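Local coordinates for S-M checkpoint control protein rad4 (Schizosaccharomyces pombe, PDB 4BU0) that acts as an essential checkpoint and DNA-replication adaptor, its first two BRCT domains binding the phosphorylated Crb2 mediator, at residues F10-T15 / L32-R37; T23-K28 / W74-Y79; P100-C105 / E166-S171. All blocks are in the same frame, centred on the assembly; numbering follows the deposited sequence.

Contact 1: F10-T15 / L32-R37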
ATOM      1  N   PHE A  10       4.742 -20.888  -7.151  1.00 10.55           N
ATOM      2  CA  PHE A  10       4.710 -19.511  -6.650  1.00  9.82           C
ATOM      3  C   PHE A  10       6.121 -18.996  -6.482  1.00 10.63           C
ATOM      4  O   PHE A  10       7.017 -19.764  -6.114  1.00 10.59           O
ATOM      5  CB  PHE A  10       3.994 -19.435  -5.287  1.00 10.24           C
ATOM      6  CG  PHE A  10       2.499 -19.515  -5.304  1.00 10.58           C
ATOM      7  CD1 PHE A  10       1.850 -20.659  -5.763  1.00 12.19           C
ATOM      8  CD2 PHE A  10       1.732 -18.489  -4.761  1.00 12.91           C
ATOM      9  CE1 PHE A  10       0.453 -20.736  -5.754  1.00 12.44           C
ATOM     10  CE2 PHE A  10       0.331 -18.575  -4.731  1.00 15.00           C
ATOM     11  CZ  PHE A  10      -0.297 -19.687  -5.241  1.00 12.98           C
ATOM     12  N   VAL A  11       6.331 -17.683  -6.715  1.00  8.24           N
ATOM     13  CA  VAL A  11       7.641 -17.048  -6.582  1.00  8.50           C
ATOM     14  C   VAL A  11       7.378 -15.812  -5.748  1.00 10.61           C
ATOM     15  O   VAL A  11       6.736 -14.869  -6.221  1.00  9.99           O
ATOM     16  CB  VAL A  11       8.328 -16.756  -7.935  1.00 11.88           C
ATOM     17  CG1 VAL A  11       9.704 -16.138  -7.708  1.00 12.08           C
ATOM     18  CG2 VAL A  11       8.448 -18.037  -8.771  1.00 11.74           C
ATOM     19  N   ILE A  12       7.819 -15.861  -4.490  1.00  8.16           N
ATOM     20  CA  ILE A  12       7.506 -14.795  -3.540  0.72  7.33           C
ATOM     21  C   ILE A  12       8.686 -13.881  -3.289  1.00 10.32           C
ATOM     22  O   ILE A  12       9.823 -14.313  -3.222  1.00 11.12           O
ATOM     23  CB  ILE A  12       7.012 -15.489  -2.249  0.72 10.17           C
ATOM     24  CG1 ILE A  12       5.630 -16.158  -2.529  0.72 10.41           C
ATOM     25  CG2 ILE A  12       6.978 -14.532  -1.021  0.72 11.90           C
ATOM     26  CD1 ILE A  12       5.224 -17.215  -1.548  0.72 16.18           C
ATOM     27  N   CYS A  13       8.385 -12.572  -3.140  1.00  9.51           N
ATOM     28  CA  CYS A  13       9.372 -11.530  -2.877  1.00  9.75           C
ATOM     29  C   CYS A  13       8.777 -10.627  -1.801  1.00 11.69           C
ATOM     30  O   CYS A  13       7.548 -10.514  -1.765  1.00 10.71           O
ATOM     31  CB  CYS A  13       9.631 -10.770  -4.175  1.00 11.17           C
ATOM     32  SG  CYS A  13      10.926  -9.511  -4.083  1.00 14.43           S
ATOM     33  N   CYS A  14       9.614 -10.013  -0.933  1.00  9.67           N
ATOM     34  CA  CYS A  14       9.144  -9.072   0.094  1.00  9.73           C
ATOM     35  C   CYS A  14       9.638  -7.681  -0.205  1.00 11.99           C
ATOM     36  O   CYS A  14      10.735  -7.501  -0.772  1.00 11.80           O
ATOM     37  CB  CYS A  14       9.610  -9.477   1.494  1.00 10.40           C
ATOM     38  SG  CYS A  14       8.915 -11.030   2.096  1.00 14.45           S
ATOM     39  N   THR A  15       8.877  -6.669   0.271  1.00  8.60           N
ATOM     40  CA  THR A  15       9.343  -5.286   0.236  1.00  8.92           C
ATOM     41  C   THR A  15       8.945  -4.639   1.552  1.00 12.87           C
ATOM     42  O   THR A  15       7.788  -4.766   1.984  1.00 11.24           O
ATOM     43  CB  THR A  15       8.895  -4.497  -1.002  1.00 13.97           C
ATOM     44  OG1 THR A  15       9.559  -3.229  -0.980  1.00 13.40           O
ATOM     45  CG2 THR A  15       7.385  -4.281  -1.110  1.00 12.25           C
ATOM     46  N   LEU A  32       6.330 -24.609   2.126  1.00  8.25           N
ATOM     47  CA  LEU A  32       5.093 -24.769   1.374  1.00  8.30           C
ATOM     48  C   LEU A  32       5.343 -25.080  -0.100  1.00 10.49           C
ATOM     49  O   LEU A  32       4.378 -25.357  -0.801  1.00  9.94           O
ATOM     50  CB  LEU A  32       4.248 -23.486   1.509  1.00  8.16           C
ATOM     51  CG  LEU A  32       3.438 -23.349   2.821  1.00 10.86           C
ATOM     52  CD1 LEU A  32       3.145 -21.892   3.130  1.00 12.20           C
ATOM     53  CD2 LEU A  32       2.116 -24.123   2.729  1.00 12.22           C
ATOM     54  N   GLY A  33       6.584 -24.981  -0.560  1.00  8.24           N
ATOM     55  CA  GLY A  33       6.916 -25.330  -1.942  1.00  9.12           C
ATOM     56  C   GLY A  33       7.191 -24.168  -2.867  1.00 11.36           C
ATOM     57  O   GLY A  33       7.446 -24.388  -4.058  1.00 10.60           O
ATOM     58  N   ALA A  34       7.136 -22.939  -2.356  1.00  8.73           N
ATOM     59  CA  ALA A  34       7.364 -21.758  -3.195  1.00  8.38           C
ATOM     60  C   ALA A  34       8.843 -21.499  -3.381  1.00 10.54           C
ATOM     61  O   ALA A  34       9.698 -21.973  -2.610  1.00 11.24           O
ATOM     62  CB  ALA A  34       6.743 -20.524  -2.541  1.00  9.22           C
ATOM     63  N   ALA A  35       9.158 -20.683  -4.381  1.00  8.50           N
ATOM     64  CA  ALA A  35      10.485 -20.126  -4.506  1.00  8.66           C
ATOM     65  C   ALA A  35      10.445 -18.798  -3.743  1.00 10.11           C
ATOM     66  O   ALA A  35       9.395 -18.140  -3.694  1.00 10.28           O
ATOM     67  CB  ALA A  35      10.839 -19.889  -5.985  1.00  9.53           C
ATOM     68  N   TYR A  36      11.541 -18.402  -3.149  1.00  8.75           N
ATOM     69  CA  TYR A  36      11.646 -17.141  -2.431  1.00  9.33           C
ATOM     70  C   TYR A  36      12.774 -16.361  -3.043  1.00 12.93           C
ATOM     71  O   TYR A  36      13.915 -16.865  -3.115  1.00 11.20           O
ATOM     72  CB  TYR A  36      11.891 -17.359  -0.929  1.00 10.83           C
ATOM     73  CG  TYR A  36      12.043 -16.043  -0.207  1.00 14.52           C
ATOM     74  CD1 TYR A  36      10.928 -15.274   0.118  1.00 16.91           C
ATOM     75  CD2 TYR A  36      13.302 -15.516   0.069  1.00 15.54           C
ATOM     76  CE1 TYR A  36      11.061 -14.030   0.728  1.00 18.74           C
ATOM     77  CE2 TYR A  36      13.449 -14.267   0.671  1.00 16.78           C
ATOM     78  CZ  TYR A  36      12.322 -13.523   0.984  1.00 21.64           C
ATOM     79  OH  TYR A  36      12.437 -12.309   1.616  1.00 25.46           O
ATOM     80  N   ARG A  37      12.477 -15.123  -3.485  1.00 10.59           N
ATOM     81  CA  ARG A  37      13.477 -14.283  -4.133  1.00 10.94           C
ATOM     82  C   ARG A  37      13.700 -12.993  -3.357  1.00 15.73           C
ATOM     83  O   ARG A  37      12.727 -12.291  -3.023  1.00 14.16           O
ATOM     84  CB  ARG A  37      13.056 -13.967  -5.576  1.00 11.29           C
ATOM     85  CG  ARG A  37      12.949 -15.164  -6.497  1.00 12.56           C
ATOM     86  CD  ARG A  37      14.326 -15.734  -6.875  1.00 14.59           C
ATOM     87  NE  ARG A  37      14.200 -17.036  -7.524  1.00 13.34           N
ATOM     88  CZ  ARG A  37      14.236 -18.204  -6.883  1.00 13.22           C
ATOM     89  NH1 ARG A  37      14.418 -18.244  -5.557  1.00 12.82           N
ATOM     90  NH2 ARG A  37      14.074 -19.332  -7.547  1.00 13.52           N
TER
HETATM   91  O   HOH W   1      12.364 -10.595  -0.660  1.00 18.92           O
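The Tyr-36 ring meets Cys-14 edge-on: SG lies in the ring plane, 5.2 Å from the ring centroid and 90° off the normal, a sulfur-aromatic contact. With CG anti to the backbone N (chi1 178°), the ring starts beside its own carbonyl carbon, and CD1 comes within 4.2 Å of Ile-12 CG2 (in the conformer described), the side chains crossing at about a right angle. Helix 19-31, the connection of the beta-alpha-beta unit that opens the first BRCT domain, touches the Tyr-36 side chain through Arg-22 and Ser-26. The Phe-10 ring leads away and stacks on His-46.

The parallel pairing of strand 11-15 with edge strand 35-36 rests on three backbone bonds: Ala-35 N to Phe-10 O, Ile-12 N to Ala-35 O, and Arg-37 N to Ile-12 O at 2.8 Å. Val-11 and Ala-35 project to one face, Ile-12 and Tyr-36 to the other; Val-11 CG1 packs 3.6 Å from Arg-37 CG. Thr-15 OG1 hydrogen-bonds a modified side chain of the bound phosphopeptide. Cys-14 N and Arg-37 O are 4.4 Å apart, too far for another rung; one water bridges them, bonding Cys-14 N (2.8 Å), Tyr-36 OH (2.9 Å) and Arg-37 O.

Contact 2: T23-K28 / W74-Y79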
ATOM      1  N   THR A  23      12.304 -13.530   7.524  1.00 12.94           N
ATOM      2  CA  THR A  23      12.876 -14.854   7.730  1.00 12.64           C
ATOM      3  C   THR A  23      11.754 -15.866   7.932  1.00 13.05           C
ATOM      4  O   THR A  23      11.807 -16.953   7.353  1.00 13.48           O
ATOM      5  CB  THR A  23      13.840 -14.807   8.926  1.00 17.55           C
ATOM      6  OG1 THR A  23      14.847 -13.833   8.637  1.00 17.46           O
ATOM      7  CG2 THR A  23      14.505 -16.149   9.184  1.00 20.12           C
ATOM      8  N   GLU A  24      10.705 -15.503   8.701  1.00 10.74           N
ATOM      9  CA  GLU A  24       9.569 -16.400   8.933  1.00 10.98           C
ATOM     10  C   GLU A  24       8.875 -16.715   7.595  1.00 12.83           C
ATOM     11  O   GLU A  24       8.592 -17.876   7.280  1.00 11.63           O
ATOM     12  CB  GLU A  24       8.568 -15.733   9.897  1.00 12.92           C
ATOM     13  CG  GLU A  24       7.301 -16.534  10.087  1.00 17.48           C
ATOM     14  CD  GLU A  24       6.198 -15.862  10.870  1.00 17.24           C
ATOM     15  OE1 GLU A  24       6.304 -14.643  11.133  1.00 22.54           O
ATOM     16  OE2 GLU A  24       5.204 -16.549  11.180  1.00 17.75           O
ATOM     17  N   ILE A  25       8.632 -15.660   6.810  1.00 10.65           N
ATOM     18  CA  ILE A  25       7.956 -15.797   5.515  1.00  9.48           C
ATOM     19  C   ILE A  25       8.778 -16.653   4.560  1.00 10.44           C
ATOM     20  O   ILE A  25       8.211 -17.557   3.948  1.00 10.94           O
ATOM     21  CB  ILE A  25       7.663 -14.397   4.926  1.00 11.53           C
ATOM     22  CG1 ILE A  25       6.496 -13.743   5.694  1.00 11.95           C
ATOM     23  CG2 ILE A  25       7.367 -14.494   3.390  1.00 11.75           C
ATOM     24  CD1 ILE A  25       6.401 -12.191   5.492  1.00 13.15           C
ATOM     25  N   SER A  26      10.097 -16.388   4.426  1.00  9.89           N
ATOM     26  CA  SER A  26      10.879 -17.177   3.484  0.63 10.17           C
ATOM     27  C   SER A  26      10.942 -18.647   3.928  1.00 12.19           C
ATOM     28  O   SER A  26      10.792 -19.550   3.088  1.00 12.38           O
ATOM     29  CB  SER A  26      12.271 -16.585   3.321  0.63 13.87           C
ATOM     30  OG  SER A  26      12.925 -16.428   4.566  0.63 14.37           O
ATOM     31  N   THR A  27      11.130 -18.912   5.243  1.00  9.45           N
ATOM     32  CA  THR A  27      11.187 -20.285   5.737  0.83  8.60           C
ATOM     33  C   THR A  27       9.858 -21.018   5.479  1.00  9.45           C
ATOM     34  O   THR A  27       9.850 -22.124   4.963  1.00 10.53           O
ATOM     35  CB  THR A  27      11.533 -20.257   7.233  0.83 12.26           C
ATOM     36  OG1 THR A  27      12.793 -19.577   7.395  0.83 12.81           O
ATOM     37  CG2 THR A  27      11.564 -21.641   7.856  0.83 13.31           C
ATOM     38  N   LYS A  28       8.737 -20.383   5.833  1.00  7.83           N
ATOM     39  CA  LYS A  28       7.454 -21.051   5.687  1.00  7.62           C
ATOM     40  C   LYS A  28       7.053 -21.177   4.220  1.00  7.64           C
ATOM     41  O   LYS A  28       6.505 -22.228   3.843  1.00  8.56           O
ATOM     42  CB  LYS A  28       6.379 -20.324   6.505  1.00  9.19           C
ATOM     43  CG  LYS A  28       6.605 -20.497   8.018  1.00  9.54           C
ATOM     44  CD  LYS A  28       5.638 -19.658   8.849  1.00 10.70           C
ATOM     45  CE  LYS A  28       5.908 -19.972  10.317  1.00 13.75           C
ATOM     46  NZ  LYS A  28       4.939 -19.329  11.231  1.00 14.24           N
ATOM     47  N   TRP A  74      -0.276 -13.239   5.122  1.00  7.48           N
ATOM     48  CA  TRP A  74      -0.672 -14.313   4.223  1.00  7.43           C
ATOM     49  C   TRP A  74       0.058 -15.635   4.444  1.00  8.58           C
ATOM     50  O   TRP A  74      -0.580 -16.655   4.718  1.00  7.64           O
ATOM     51  CB  TRP A  74      -0.527 -13.863   2.759  1.00  6.50           C
ATOM     52  CG  TRP A  74      -0.802 -14.955   1.777  1.00  6.34           C
ATOM     53  CD1 TRP A  74      -1.870 -15.817   1.774  1.00  8.90           C
ATOM     54  CD2 TRP A  74       0.044 -15.348   0.693  1.00  6.24           C
ATOM     55  NE1 TRP A  74      -1.740 -16.727   0.736  1.00  8.85           N
ATOM     56  CE2 TRP A  74      -0.581 -16.452   0.054  1.00  9.23           C
ATOM     57  CE3 TRP A  74       1.251 -14.846   0.167  1.00  7.19           C
ATOM     58  CZ2 TRP A  74      -0.005 -17.097  -1.053  1.00  9.50           C
ATOM     59  CZ3 TRP A  74       1.794 -15.465  -0.959  1.00  8.69           C
ATOM     60  CH2 TRP A  74       1.169 -16.582  -1.541  1.00  9.10           C
ATOM     61  N   ILE A  75       1.379 -15.626   4.337  1.00  6.31           N
ATOM     62  CA  ILE A  75       2.127 -16.880   4.429  1.00  7.02           C
ATOM     63  C   ILE A  75       1.997 -17.514   5.830  1.00  8.21           C
ATOM     64  O   ILE A  75       1.680 -18.700   5.908  1.00  9.77           O
ATOM     65  CB  ILE A  75       3.585 -16.697   3.994  1.00  9.13           C
ATOM     66  CG1 ILE A  75       3.697 -16.481   2.445  1.00  9.48           C
ATOM     67  CG2 ILE A  75       4.461 -17.874   4.483  1.00  9.35           C
ATOM     68  CD1 ILE A  75       3.224 -17.709   1.571  1.00  9.08           C
ATOM     69  N   PRO A  76       2.157 -16.774   6.946  1.00  8.22           N
ATOM     70  CA  PRO A  76       1.959 -17.424   8.245  1.00  7.81           C
ATOM     71  C   PRO A  76       0.566 -18.026   8.417  1.00  9.45           C
ATOM     72  O   PRO A  76       0.453 -19.121   8.972  1.00 11.17           O
ATOM     73  CB  PRO A  76       2.194 -16.271   9.229  1.00  9.92           C
ATOM     74  CG  PRO A  76       3.201 -15.403   8.523  1.00 12.98           C
ATOM     75  CD  PRO A  76       2.653 -15.394   7.102  1.00 10.19           C
ATOM     76  N   VAL A  77      -0.510 -17.359   7.907  1.00  7.66           N
ATOM     77  CA  VAL A  77      -1.850 -17.901   8.062  1.00  7.29           C
ATOM     78  C   VAL A  77      -2.023 -19.172   7.189  1.00  9.99           C
ATOM     79  O   VAL A  77      -2.573 -20.191   7.647  1.00 10.58           O
ATOM     80  CB  VAL A  77      -2.945 -16.837   7.773  1.00 11.67           C
ATOM     81  CG1 VAL A  77      -4.335 -17.464   7.721  1.00 12.11           C
ATOM     82  CG2 VAL A  77      -2.908 -15.728   8.835  1.00 11.58           C
ATOM     83  N   LEU A  78      -1.563 -19.127   5.928  1.00  7.33           N
ATOM     84  CA  LEU A  78      -1.696 -20.304   5.078  1.00  7.83           C
ATOM     85  C   LEU A  78      -0.859 -21.477   5.627  1.00  8.63           C
ATOM     86  O   LEU A  78      -1.346 -22.621   5.689  1.00  8.42           O
ATOM     87  CB  LEU A  78      -1.219 -19.938   3.663  1.00  7.64           C
ATOM     88  CG  LEU A  78      -1.122 -21.097   2.683  1.00  9.01           C
ATOM     89  CD1 LEU A  78      -2.540 -21.700   2.404  1.00 10.44           C
ATOM     90  CD2 LEU A  78      -0.495 -20.608   1.374  1.00 10.49           C
ATOM     91  N   TYR A  79       0.380 -21.174   6.052  1.00  7.87           N
ATOM     92  CA  TYR A  79       1.232 -22.214   6.636  1.00  7.51           C
ATOM     93  C   TYR A  79       0.554 -22.852   7.842  1.00 10.55           C
ATOM     94  O   TYR A  79       0.556 -24.081   7.964  1.00 10.36           O
ATOM     95  CB  TYR A  79       2.550 -21.580   7.081  1.00  8.50           C
ATOM     96  CG  TYR A  79       3.517 -22.593   7.638  1.00 10.26           C
ATOM     97  CD1 TYR A  79       4.345 -23.324   6.798  1.00 10.49           C
ATOM     98  CD2 TYR A  79       3.629 -22.795   9.010  1.00 10.65           C
ATOM     99  CE1 TYR A  79       5.263 -24.232   7.303  1.00 11.98           C
ATOM    100  CE2 TYR A  79       4.558 -23.692   9.529  1.00 11.32           C
ATOM    101  CZ  TYR A  79       5.352 -24.427   8.671  1.00 12.70           C
ATOM    102  OH  TYR A  79       6.280 -25.310   9.179  1.00 13.72           O
TER
HETATM  103  O   HOH W   2       2.259 -19.915  10.854  1.00 14.54           O
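Lys-28 lies across a face of the Tyr-79 ring, and the two side chains cross at about a right angle. They join helix 19-31 to helix 74-83 of the first BRCT domain, the pair that packs on one face of its parallel sheet. The axes of the two segments come within 9.2 Å and cross at 45°.

Following Lys-28 outward, CB points at the other helix and touches two residues, Tyr-79 CD1 and, 3.7 Å away, Ile-75 CG2. CG, set anti to the carbonyl carbon (chi1 -70°), lies over the ring centre, 3.7 Å from the Tyr-79 centroid and 9° off the normal, the geometry of a CH-pi contact. CD and CE pass the CD2 side of the ring, CD at 3.7 Å from Tyr-79 CD2. The extended chain delivers NZ to two partners: Glu-24 OE2 of its own helix, a 2.8 Å salt bridge using the anti lone pair of that oxygen, and a water that in turn donates to Pro-76 O. Tyr-79 OH is hydrogen-bonded to Lys-31 NZ. An alanine in place of Tyr-79 would probably leave the Lys-28 methylenes without the aromatic face they cover, and Lys-31 NZ without this hydroxyl.

The isoleucines form an apolar pair, Ile-25 CG2 lying 4.3 Å from Ile-75 CG1, and both also touch Ile-48 of the underlying sheet. Separately, the Ile-75 CG2 methyl faces a carbonyl oxygen, Ile-25 O, at 3.8 Å. The Glu-24 and Pro-76 side chains cross at about a right angle, OE2 lying 3.5 Å from Pro-76 CG.

Contact 3: P100-C105 / E166-S171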
ATOM      1  N   PRO A 100      -4.361  -4.230   1.802  1.00  9.01           N
ATOM      2  CA  PRO A 100      -5.329  -3.139   1.573  1.00  8.80           C
ATOM      3  C   PRO A 100      -4.704  -2.105   0.649  1.00  9.74           C
ATOM      4  O   PRO A 100      -3.522  -1.796   0.797  1.00 10.01           O
ATOM      5  CB  PRO A 100      -5.556  -2.575   2.978  1.00 10.64           C
ATOM      6  CG  PRO A 100      -5.313  -3.781   3.889  1.00 14.96           C
ATOM      7  CD  PRO A 100      -4.093  -4.421   3.247  1.00 11.51           C
ATOM      8  N   THR A 101      -5.477  -1.574  -0.300  1.00  8.49           N
ATOM      9  CA  THR A 101      -4.913  -0.686  -1.310  1.00  8.13           C
ATOM     10  C   THR A 101      -4.162   0.472  -0.712  1.00 11.12           C
ATOM     11  O   THR A 101      -3.060   0.804  -1.181  1.00 13.07           O
ATOM     12  CB  THR A 101      -6.029  -0.170  -2.223  1.00 14.50           C
ATOM     13  OG1 THR A 101      -6.589  -1.311  -2.886  1.00 17.82           O
ATOM     14  CG2 THR A 101      -5.515   0.821  -3.273  1.00 16.80           C
ATOM     15  N   LEU A 102      -4.748   1.102   0.338  1.00  9.09           N
ATOM     16  CA  LEU A 102      -4.160   2.293   0.946  1.00  8.77           C
ATOM     17  C   LEU A 102      -3.392   2.013   2.245  1.00 11.37           C
ATOM     18  O   LEU A 102      -3.214   2.899   3.089  1.00 11.01           O
ATOM     19  CB  LEU A 102      -5.268   3.346   1.169  1.00  8.96           C
ATOM     20  CG  LEU A 102      -6.006   3.733  -0.119  1.00 11.52           C
ATOM     21  CD1 LEU A 102      -7.090   4.764   0.185  1.00 12.16           C
ATOM     22  CD2 LEU A 102      -5.043   4.312  -1.196  1.00 13.56           C
ATOM     23  N   PHE A 103      -2.841   0.784   2.367  1.00 10.64           N
ATOM     24  CA  PHE A 103      -2.025   0.421   3.508  1.00 10.26           C
ATOM     25  C   PHE A 103      -0.887   1.436   3.645  1.00 11.85           C
ATOM     26  O   PHE A 103      -0.193   1.748   2.654  1.00 12.14           O
ATOM     27  CB  PHE A 103      -1.479  -1.011   3.304  1.00 11.53           C
ATOM     28  CG  PHE A 103      -0.731  -1.552   4.485  1.00 13.18           C
ATOM     29  CD1 PHE A 103      -1.402  -1.921   5.646  1.00 17.25           C
ATOM     30  CD2 PHE A 103       0.648  -1.674   4.452  1.00 14.37           C
ATOM     31  CE1 PHE A 103      -0.698  -2.423   6.751  1.00 19.36           C
ATOM     32  CE2 PHE A 103       1.348  -2.183   5.548  1.00 17.35           C
ATOM     33  CZ  PHE A 103       0.668  -2.554   6.687  1.00 16.83           C
ATOM     34  N   LYS A 104      -0.729   1.962   4.864  1.00 10.00           N
ATOM     35  CA  LYS A 104       0.302   2.932   5.250  1.00 10.94           C
ATOM     36  C   LYS A 104       0.071   4.331   4.670  1.00 12.70           C
ATOM     37  O   LYS A 104       0.898   5.224   4.928  1.00 13.08           O
ATOM     38  CB  LYS A 104       1.737   2.478   4.927  1.00 13.99           C
ATOM     39  CG  LYS A 104       2.206   1.309   5.804  1.00 22.71           C
ATOM     40  CD  LYS A 104       2.583   1.719   7.206  1.00 34.52           C
ATOM     41  CE  LYS A 104       3.477   0.691   7.863  1.00 49.84           C
ATOM     42  NZ  LYS A 104       2.704  -0.459   8.400  1.00 63.19           N
ATOM     43  N   CYS A 105      -1.036   4.547   3.946  1.00  9.66           N
ATOM     44  CA  CYS A 105      -1.335   5.914   3.497  1.00  8.77           C
ATOM     45  C   CYS A 105      -1.957   6.666   4.653  1.00 11.13           C
ATOM     46  O   CYS A 105      -2.764   6.106   5.398  1.00 11.32           O
ATOM     47  CB  CYS A 105      -2.274   5.933   2.296  1.00  8.56           C
ATOM     48  SG  CYS A 105      -1.543   5.281   0.784  1.00 12.47           S
ATOM     49  N   GLU A 166      -8.404  12.137  -8.434  1.00  7.74           N
ATOM     50  CA  GLU A 166      -8.257  11.048  -9.394  1.00  7.36           C
ATOM     51  C   GLU A 166      -7.165  10.069  -8.956  1.00  8.56           C
ATOM     52  O   GLU A 166      -7.242   8.886  -9.260  1.00  9.25           O
ATOM     53  CB  GLU A 166      -7.940  11.651 -10.761  1.00  9.23           C
ATOM     54  CG  GLU A 166      -8.030  10.674 -11.930  1.00 11.13           C
ATOM     55  CD  GLU A 166      -9.372  10.017 -12.224  1.00 11.84           C
ATOM     56  OE1 GLU A 166     -10.413  10.435 -11.668  1.00 12.16           O
ATOM     57  OE2 GLU A 166      -9.347   8.995 -12.946  1.00 12.00           O
ATOM     58  N   TRP A 167      -6.189  10.541  -8.159  1.00  5.97           N
ATOM     59  CA  TRP A 167      -5.193   9.621  -7.603  1.00  6.00           C
ATOM     60  C   TRP A 167      -5.868   8.523  -6.788  1.00  7.15           C
ATOM     61  O   TRP A 167      -5.500   7.351  -6.864  1.00  6.92           O
ATOM     62  CB  TRP A 167      -4.203  10.388  -6.706  1.00  5.97           C
ATOM     63  CG  TRP A 167      -3.392   9.468  -5.832  1.00  5.97           C
ATOM     64  CD1 TRP A 167      -2.280   8.756  -6.196  1.00  7.67           C
ATOM     65  CD2 TRP A 167      -3.648   9.139  -4.456  1.00  5.97           C
ATOM     66  NE1 TRP A 167      -1.858   7.967  -5.146  1.00  7.61           N
ATOM     67  CE2 TRP A 167      -2.689   8.176  -4.068  1.00  7.54           C
ATOM     68  CE3 TRP A 167      -4.609   9.568  -3.518  1.00  7.33           C
ATOM     69  CZ2 TRP A 167      -2.676   7.613  -2.785  1.00  7.60           C
ATOM     70  CZ3 TRP A 167      -4.592   9.021  -2.243  1.00  7.40           C
ATOM     71  CH2 TRP A 167      -3.634   8.057  -1.888  1.00  7.76           C
ATOM     72  N   LEU A 168      -6.828   8.940  -5.951  1.00  6.59           N
ATOM     73  CA  LEU A 168      -7.523   7.990  -5.118  1.00  6.82           C
ATOM     74  C   LEU A 168      -8.363   7.024  -5.936  1.00  8.88           C
ATOM     75  O   LEU A 168      -8.309   5.811  -5.697  1.00  8.66           O
ATOM     76  CB  LEU A 168      -8.416   8.773  -4.129  1.00  6.61           C
ATOM     77  CG  LEU A 168      -9.274   7.900  -3.187  1.00  8.12           C
ATOM     78  CD1 LEU A 168      -8.402   7.057  -2.256  1.00  9.23           C
ATOM     79  CD2 LEU A 168     -10.203   8.793  -2.346  1.00  9.45           C
ATOM     80  N   TRP A 169      -9.109   7.546  -6.889  1.00  7.32           N
ATOM     81  CA  TRP A 169      -9.958   6.674  -7.660  1.00  7.36           C
ATOM     82  C   TRP A 169      -9.166   5.683  -8.485  1.00  9.35           C
ATOM     83  O   TRP A 169      -9.510   4.557  -8.515  1.00 10.14           O
ATOM     84  CB  TRP A 169     -10.936   7.470  -8.518  1.00  7.91           C
ATOM     85  CG  TRP A 169     -11.753   8.518  -7.795  1.00  9.29           C
ATOM     86  CD1 TRP A 169     -12.028   9.743  -8.257  1.00 11.86           C
ATOM     87  CD2 TRP A 169     -12.401   8.414  -6.524  1.00 10.35           C
ATOM     88  NE1 TRP A 169     -12.783  10.429  -7.354  1.00 12.42           N
ATOM     89  CE2 TRP A 169     -13.015   9.623  -6.286  1.00 13.07           C
ATOM     90  CE3 TRP A 169     -12.506   7.425  -5.567  1.00 12.86           C
ATOM     91  CZ2 TRP A 169     -13.716   9.864  -5.131  1.00 14.04           C
ATOM     92  CZ3 TRP A 169     -13.208   7.693  -4.440  1.00 15.41           C
ATOM     93  CH2 TRP A 169     -13.775   8.892  -4.242  1.00 15.25           C
ATOM     94  N   GLN A 170      -8.115   6.162  -9.132  1.00  7.02           N
ATOM     95  CA  GLN A 170      -7.337   5.224  -9.941  1.00  6.19           C
ATOM     96  C   GLN A 170      -6.553   4.230  -9.071  1.00  8.67           C
ATOM     97  O   GLN A 170      -6.350   3.097  -9.509  1.00 10.06           O
ATOM     98  CB  GLN A 170      -6.408   5.972 -10.905  1.00  6.85           C
ATOM     99  CG  GLN A 170      -7.225   6.619 -12.026  1.00  7.48           C
ATOM    100  CD  GLN A 170      -6.354   7.027 -13.208  1.00 10.27           C
ATOM    101  OE1 GLN A 170      -5.285   6.449 -13.464  1.00 11.65           O
ATOM    102  NE2 GLN A 170      -6.809   8.048 -13.935  1.00 10.16           N
ATOM    103  N   SER A 171      -6.077   4.646  -7.865  1.00  6.46           N
ATOM    104  CA  SER A 171      -5.355   3.720  -6.985  1.00  5.81           C
ATOM    105  C   SER A 171      -6.300   2.632  -6.525  1.00  9.01           C
ATOM    106  O   SER A 171      -5.942   1.452  -6.553  1.00 10.18           O
ATOM    107  CB  SER A 171      -4.783   4.465  -5.773  1.00  7.13           C
ATOM    108  OG  SER A 171      -3.725   5.332  -6.159  1.00  8.73           O
TER
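Apolar contacts carry the meeting of Leu-102 with helix 166-174, and the leucine divides its two methyls between neighbouring residues. Its CG sits beside the backbone N (chi1 -57°), and from there both methyls reach the helix. CD1 meets Leu-168 CD1 at 3.6 Å, the side chains crossing at about a right angle. CD2 approaches Trp-167 CH2 at 4.1 Å. Cys-105 SG reaches the same corner of the indole, CH2, but more loosely and near the ring plane.

A second kind pairs methyl with carbonyl: Thr-101 CG2 lies 3.4 Å from Ser-171 O.

Hydrogen bonds shape each segment. Two overlapping beta turns, type I from Pro-100 to Phe-103 and type II from Leu-102 to Cys-105, fold the loop. On the helix, Ser-171 OG bonds Trp-167 O (2.8 Å) and lies 3.4 Å above one face of the Trp-167 ring, toward its rim. Bonds also run to Leu-178, its O taking Trp-167 NE1 and its N meeting Ser-171 OG.

The contact is buried in the second BRCT domain, where the segment leading into central strand 106-110 meets helix 166-174, the domain's last helix. Trp-167 stacks on His-141 and touches Ile-143 of strand 141-144, while Cys-105 pairs through its backbone with Thr-130 of edge strand 130-131.

From the N terminus, 10-15 opens contact 1 and 23-28 opens contact 2 before 32-37 closes contact 1; 74-79 closes contact 2 only after the rest of the first domain's sheet has been laid down. The two therefore cross along the chain, and they also meet in space, their centres 10 Å apart, with Phe-10 CD2 packing on Trp-74 CH2. Contact 1 pairs strand with strand and contact 2 helix with helix; their mutual packing joins the helix pair to the sheet of one BRCT domain. Contact 3 follows in series. It closes a loop spanning most of the second domain, its centre 25 Å and 26 Å from those of contacts 1 and 2, and touches neither.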